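Local coordinates for nonstructural protein 2 (Human rotavirus C, PDB 2GU0), which probably takes part in genome replication and packaging and, with NSP5, in viroplasm formation, as an octameric RNA-binding NTPase and RNA triphosphatase, at residues A33-D38 / P53-R58. Numbering follows the deposited sequence.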
ATOM      1  N   ALA A  33      -3.233 -25.574  30.701  1.00 39.64           N
ATOM      2  CA  ALA A  33      -2.576 -26.287  31.794  1.00 38.47           C
ATOM      3  C   ALA A  33      -3.475 -27.271  32.517  1.00 37.73           C
ATOM      4  O   ALA A  33      -4.694 -27.112  32.536  1.00 38.61           O
ATOM      5  CB  ALA A  33      -1.991 -25.289  32.802  1.00 37.13           C
ATOM      6  N   LYS A  34      -2.851 -28.287  33.110  1.00 36.93           N
ATOM      7  CA  LYS A  34      -3.548 -29.307  33.883  1.00 37.86           C
ATOM      8  C   LYS A  34      -3.459 -28.938  35.354  1.00 38.98           C
ATOM      9  O   LYS A  34      -2.391 -29.027  35.964  1.00 39.69           O
ATOM     10  CB  LYS A  34      -2.903 -30.673  33.699  1.00 37.11           C
ATOM     11  CG  LYS A  34      -3.378 -31.668  34.735  1.00 37.32           C
ATOM     12  CD  LYS A  34      -2.553 -32.937  34.750  1.00 37.67           C
ATOM     13  CE  LYS A  34      -3.137 -33.938  35.736  1.00 35.59           C
ATOM     14  NZ  LYS A  34      -2.482 -35.262  35.573  1.00 40.41           N
ATOM     15  N   VAL A  35      -4.587 -28.544  35.927  1.00 40.74           N
ATOM     16  CA  VAL A  35      -4.635 -28.137  37.320  1.00 41.31           C
ATOM     17  C   VAL A  35      -5.523 -29.055  38.143  1.00 42.68           C
ATOM     18  O   VAL A  35      -6.647 -29.359  37.746  1.00 41.30           O
ATOM     19  CB  VAL A  35      -5.159 -26.699  37.427  1.00 41.33           C
ATOM     20  CG1 VAL A  35      -5.073 -26.212  38.864  1.00 40.60           C
ATOM     21  CG2 VAL A  35      -4.363 -25.791  36.476  1.00 39.73           C
ATOM     22  N   GLU A  36      -5.010 -29.500  39.288  1.00 45.27           N
ATOM     23  CA  GLU A  36      -5.768 -30.378  40.166  1.00 47.96           C
ATOM     24  C   GLU A  36      -6.951 -29.613  40.734  1.00 48.70           C
ATOM     25  O   GLU A  36      -6.849 -28.418  41.000  1.00 48.28           O
ATOM     26  CB  GLU A  36      -4.881 -30.893  41.298  1.00 51.91           C
ATOM     27  CG  GLU A  36      -3.834 -31.919  40.861  1.00 59.14           C
ATOM     28  CD  GLU A  36      -4.443 -33.212  40.304  1.00 63.98           C
ATOM     29  OE1 GLU A  36      -5.204 -33.894  41.038  1.00 66.96           O
ATOM     30  OE2 GLU A  36      -4.153 -33.549  39.132  1.00 65.25           O
ATOM     31  N   LYS A  37      -8.070 -30.306  40.923  1.00 49.60           N
ATOM     32  CA  LYS A  37      -9.289 -29.691  41.437  1.00 50.32           C
ATOM     33  C   LYS A  37      -9.037 -28.787  42.643  1.00 49.99           C
ATOM     34  O   LYS A  37      -9.495 -27.651  42.690  1.00 50.18           O
ATOM     35  CB  LYS A  37     -10.301 -30.781  41.798  1.00 51.37           C
ATOM     36  CG  LYS A  37     -11.752 -30.316  41.765  1.00 54.36           C
ATOM     37  CD  LYS A  37     -12.068 -29.616  40.434  1.00 57.13           C
ATOM     38  CE  LYS A  37     -13.563 -29.326  40.247  1.00 57.30           C
ATOM     39  NZ  LYS A  37     -14.339 -30.586  40.032  1.00 56.61           N
ATOM     40  N   ASP A  38      -8.289 -29.287  43.612  1.00 49.42           N
ATOM     41  CA  ASP A  38      -7.980 -28.527  44.808  1.00 50.32           C
ATOM     42  C   ASP A  38      -7.308 -27.174  44.540  1.00 49.80           C
ATOM     43  O   ASP A  38      -7.127 -26.380  45.465  1.00 49.55           O
ATOM     44  CB  ASP A  38      -7.094 -29.373  45.730  1.00 54.09           C
ATOM     45  CG  ASP A  38      -6.516 -30.607  45.024  1.00 58.45           C
ATOM     46  OD1 ASP A  38      -7.235 -31.634  44.884  1.00 57.76           O
ATOM     47  OD2 ASP A  38      -5.340 -30.542  44.600  1.00 60.39           O
ATOM     48  N   PRO A  53      -5.507 -16.014  35.564  1.00 27.59           N
ATOM     49  CA  PRO A  53      -6.684 -16.040  36.434  1.00 26.53           C
ATOM     50  C   PRO A  53      -6.987 -17.421  36.997  1.00 29.39           C
ATOM     51  O   PRO A  53      -6.571 -18.439  36.440  1.00 27.62           O
ATOM     52  CB  PRO A  53      -7.794 -15.576  35.514  1.00 23.85           C
ATOM     53  CG  PRO A  53      -7.087 -14.763  34.498  1.00 26.21           C
ATOM     54  CD  PRO A  53      -5.876 -15.576  34.211  1.00 26.37           C
ATOM     55  N   PRO A  54      -7.721 -17.477  38.120  1.00 31.57           N
ATOM     56  CA  PRO A  54      -8.057 -18.777  38.707  1.00 32.95           C
ATOM     57  C   PRO A  54      -8.770 -19.611  37.642  1.00 34.38           C
ATOM     58  O   PRO A  54      -9.694 -19.122  36.989  1.00 35.82           O
ATOM     59  CB  PRO A  54      -8.990 -18.397  39.852  1.00 30.77           C
ATOM     60  CG  PRO A  54      -8.437 -17.107  40.300  1.00 30.38           C
ATOM     61  CD  PRO A  54      -8.159 -16.381  39.001  1.00 31.53           C
ATOM     62  N   PRO A  55      -8.349 -20.867  37.443  1.00 35.01           N
ATOM     63  CA  PRO A  55      -8.988 -21.725  36.432  1.00 36.06           C
ATOM     64  C   PRO A  55     -10.502 -21.832  36.628  1.00 37.41           C
ATOM     65  O   PRO A  55     -11.246 -22.211  35.720  1.00 39.71           O
ATOM     66  CB  PRO A  55      -8.268 -23.055  36.612  1.00 34.38           C
ATOM     67  CG  PRO A  55      -6.896 -22.626  37.014  1.00 34.83           C
ATOM     68  CD  PRO A  55      -7.187 -21.539  38.043  1.00 34.90           C
ATOM     69  N   GLU A  56     -10.942 -21.489  37.829  1.00 37.86           N
ATOM     70  CA  GLU A  56     -12.349 -21.496  38.197  1.00 38.04           C
ATOM     71  C   GLU A  56     -13.151 -20.509  37.338  1.00 37.38           C
ATOM     72  O   GLU A  56     -14.369 -20.447  37.439  1.00 36.92           O
ATOM     73  CB  GLU A  56     -12.469 -21.071  39.659  1.00 41.38           C
ATOM     74  CG  GLU A  56     -13.869 -21.082  40.229  1.00 46.29           C
ATOM     75  CD  GLU A  56     -13.998 -20.160  41.419  1.00 50.55           C
ATOM     76  OE1 GLU A  56     -13.013 -20.037  42.184  1.00 52.25           O
ATOM     77  OE2 GLU A  56     -15.087 -19.561  41.593  1.00 53.35           O
ATOM     78  N   PHE A  57     -12.471 -19.725  36.506  1.00 35.88           N
ATOM     79  CA  PHE A  57     -13.162 -18.740  35.684  1.00 33.83           C
ATOM     80  C   PHE A  57     -12.968 -18.882  34.174  1.00 33.95           C
ATOM     81  O   PHE A  57     -13.464 -18.046  33.422  1.00 32.14           O
ATOM     82  CB  PHE A  57     -12.747 -17.328  36.109  1.00 32.32           C
ATOM     83  CG  PHE A  57     -13.067 -17.001  37.535  1.00 30.05           C
ATOM     84  CD1 PHE A  57     -12.195 -16.230  38.293  1.00 28.50           C
ATOM     85  CD2 PHE A  57     -14.238 -17.465  38.130  1.00 31.15           C
ATOM     86  CE1 PHE A  57     -12.478 -15.928  39.623  1.00 29.31           C
ATOM     87  CE2 PHE A  57     -14.536 -17.165  39.464  1.00 28.46           C
ATOM     88  CZ  PHE A  57     -13.654 -16.397  40.211  1.00 28.65           C
ATOM     89  N   ARG A  58     -12.273 -19.927  33.729  1.00 34.96           N
ATOM     90  CA  ARG A  58     -12.049 -20.127  32.293  1.00 38.01           C
ATOM     91  C   ARG A  58     -13.323 -19.976  31.459  1.00 38.92           C
ATOM     92  O   ARG A  58     -13.256 -19.649  30.277  1.00 38.30           O
ATOM     93  CB  ARG A  58     -11.415 -21.496  32.023  1.00 38.10           C
ATOM     94  CG  ARG A  58     -12.313 -22.681  32.270  1.00 41.75           C
ATOM     95  CD  ARG A  58     -11.757 -23.898  31.563  1.00 44.46           C
ATOM     96  NE  ARG A  58     -10.532 -24.380  32.190  1.00 48.74           N
ATOM     97  CZ  ARG A  58      -9.439 -24.742  31.520  1.00 51.71           C
ATOM     98  NH1 ARG A  58      -9.422 -24.667  30.190  1.00 50.32           N
ATOM     99  NH2 ARG A  58      -8.369 -25.191  32.179  1.00 50.72           N
TER
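P55 meets V35 through a single apolar touch, its ring atom CG lying 4.1 Å from V35 CG2, and this small contact illustrates how two loops can lie side by side while a nearby arginine spends its polar end elsewhere. P55 opens a 3-10 segment that continues past R58; its bond from CA to CB heads toward the other loop, and its ring crosses the valine side chain at about a right angle. V35 has CG1 anti to its backbone N (chi1 -174°), which leaves CG2, beside that nitrogen, as the branch that reaches the proline. Further along, R58 N bonds to P55 O at 3.2 Å, and R58 too has its CB directed toward 33-38. Bent at chi3 (70°), the arginine brings its guanidinium edge near A33 O, with NH2 4.2 Å from that oxygen; NH1 and NH2 are both hydrogen-bonded just outside the two segments, NH1 to L31 O. Q160 and Y159 of a second subunit pack on A33 and K34. Only about 100 Å² is buried in this plain structural packing, away from the annotated ATP and active-site residues. It joins the loops after helix 24-32 and strand 51-52, where M30 of that helix touches P55 and R58, and Y44 of strand 44-45 touches A33 and V35.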